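Local coordinates for protein 4-hydroxy-tetrahydrodipicolinate synthase (Methylacidiphilum fumariolicum SolV, PDB 6T3T) that probably catalyses the condensation of pyruvate with aspartate beta-semialdehyde to 4-hydroxy-tetrahydrodipicolinate, a step of lysine biosynthesis, at residues 80-83 with 84-88. Numbering follows the deposited sequence.
Sequences NSTA and EAIHL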
loop_
_atom_site.group_PDB
_atom_site.type_symbol
_atom_site.label_atom_id
_atom_site.label_comp_id
_atom_site.label_asym_id
_atom_site.label_seq_id
_atom_site.Cartn_x
_atom_site.Cartn_y
_atom_site.Cartn_z
ATOM N N ASN A 80 2.985 -0.790 -24.362
ATOM C CA ASN A 80 1.752 -1.396 -23.869
ATOM C C ASN A 80 0.840 -1.827 -25.014
ATOM O O ASN A 80 -0.292 -2.250 -24.767
ATOM C CB ASN A 80 1.012 -0.450 -22.917
ATOM C CG ASN A 80 0.585 0.832 -23.585
ATOM O OD1 ASN A 80 0.876 1.066 -24.763
ATOM N ND2 ASN A 80 -0.123 1.671 -22.838
ATOM N N SER A 81 1.303 -1.679 -26.253
ATOM C CA SER A 81 0.702 -2.294 -27.428
ATOM C C SER A 81 1.601 -3.429 -27.898
ATOM O O SER A 81 2.771 -3.200 -28.256
ATOM C CB SER A 81 0.519 -1.278 -28.550
ATOM O OG SER A 81 0.284 -1.959 -29.775
ATOM N N THR A 82 1.051 -4.645 -27.907
ATOM C CA THR A 82 1.825 -5.798 -28.341
ATOM C C THR A 82 2.304 -5.616 -29.777
ATOM O O THR A 82 3.457 -5.906 -30.092
ATOM C CB THR A 82 0.979 -7.058 -28.185
ATOM O OG1 THR A 82 0.511 -7.142 -26.828
ATOM C CG2 THR A 82 1.751 -8.319 -28.552
ATOM N N ALA A 83 1.437 -5.113 -30.660
ATOM C CA ALA A 83 1.855 -4.894 -32.042
ATOM C C ALA A 83 3.008 -3.901 -32.136
ATOM O O ALA A 83 3.985 -4.147 -32.849
ATOM C CB ALA A 83 0.662 -4.420 -32.877
ATOM N N GLU A 84 2.933 -2.786 -31.401
ATOM C CA GLU A 84 4.013 -1.804 -31.477
ATOM C C GLU A 84 5.315 -2.355 -30.913
ATOM O O GLU A 84 6.397 -1.991 -31.395
ATOM C CB GLU A 84 3.664 -0.508 -30.764
ATOM C CG GLU A 84 4.737 0.535 -31.055
ATOM C CD GLU A 84 4.568 1.850 -30.298
ATOM O OE1 GLU A 84 3.857 1.883 -29.269
ATOM O OE2 GLU A 84 5.145 2.870 -30.759
ATOM N N ALA A 85 5.232 -3.187 -29.861
ATOM C CA ALA A 85 6.432 -3.821 -29.322
ATOM C C ALA A 85 7.051 -4.768 -30.346
ATOM O O ALA A 85 8.274 -4.843 -30.479
ATOM C CB ALA A 85 6.105 -4.564 -28.016
ATOM N N ILE A 86 6.218 -5.513 -31.067
ATOM C CA ILE A 86 6.722 -6.385 -32.126
ATOM C C ILE A 86 7.438 -5.561 -33.187
ATOM O O ILE A 86 8.564 -5.875 -33.595
ATOM C CB ILE A 86 5.565 -7.204 -32.723
ATOM C CG1 ILE A 86 5.164 -8.325 -31.763
ATOM C CG2 ILE A 86 5.917 -7.719 -34.142
ATOM C CD1 ILE A 86 3.861 -9.030 -32.179
ATOM N N HIS A 87 6.825 -4.456 -33.600
ATOM C CA HIS A 87 7.420 -3.628 -34.644
ATOM C C HIS A 87 8.742 -3.043 -34.182
ATOM O O HIS A 87 9.750 -3.141 -34.886
ATOM C CB HIS A 87 6.445 -2.519 -35.058
ATOM C CG HIS A 87 6.984 -1.595 -36.111
ATOM N ND1 HIS A 87 7.171 -1.985 -37.423
ATOM C CD2 HIS A 87 7.382 -0.301 -36.045
ATOM C CE1 HIS A 87 7.660 -0.970 -38.116
ATOM N NE2 HIS A 87 7.801 0.061 -37.303
ATOM N N LEU A 88 8.766 -2.483 -32.965
ATOM C CA LEU A 88 10.002 -1.949 -32.390
ATOM C C LEU A 88 11.062 -3.032 -32.264
ATOM O O LEU A 88 12.238 -2.798 -32.569
ATOM C CB LEU A 88 9.732 -1.346 -30.994
ATOM C CG LEU A 88 9.067 0.027 -31.005
ATOM C CD1 LEU A 88 8.638 0.479 -29.583
ATOM C CD2 LEU A 88 9.985 1.046 -31.704
#
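His87 rests its CB 3.7 Å from Ala83 O, but its imidazole leads away from the first helical turn. That ring meets the ring of Tyr53, with the planes inclined by about 25°. The Glu84 carboxylate is another flat group, at the end of an extended chain that stands out from the helix. Ser79 OG, just before the turn, is hydrogen-bonded both to Glu84 OE1 and to Ser81 N, and so links the carboxylate to the backbone of the capping residue. The peptide carbonyls are met by the amides of the next turn. Ala85 N binds Ser81 O at 2.9 Å, and the bonds from Ile86 N to Thr82 O and from His87 N to Ala83 O continue the same i to i+4 pattern. Ile86 also places CG1 beside Thr82 O, 3.4 Å away.

Ser81 closes the start of the helix. Its OG accepts the Glu84 amide, N to OG 3.2 Å, in a nearly straight bond of 169°. With OG turned away from its own backbone N (chi1 164°), the hydroxyl reaches forward to that amide. Replacing Ser81 by an alanine removes OG, and Glu84 N is likely to lose its side-chain acceptor at the first turn.

Thr82, Ala85 and Ile86 pack on helix 112-125, where His118 ND1 is bonded to Thr82 OG1, while Pro49 of the second subunit packs on Ser81. This is a serine N-cap with a Ser-x-x-Glu sequence, in which the return link from the glutamate runs through a serine hydroxyl. It starts helix 82-95, which connects strands 72-76 and 99-103 in a beta-alpha-beta unit of the TIM barrel.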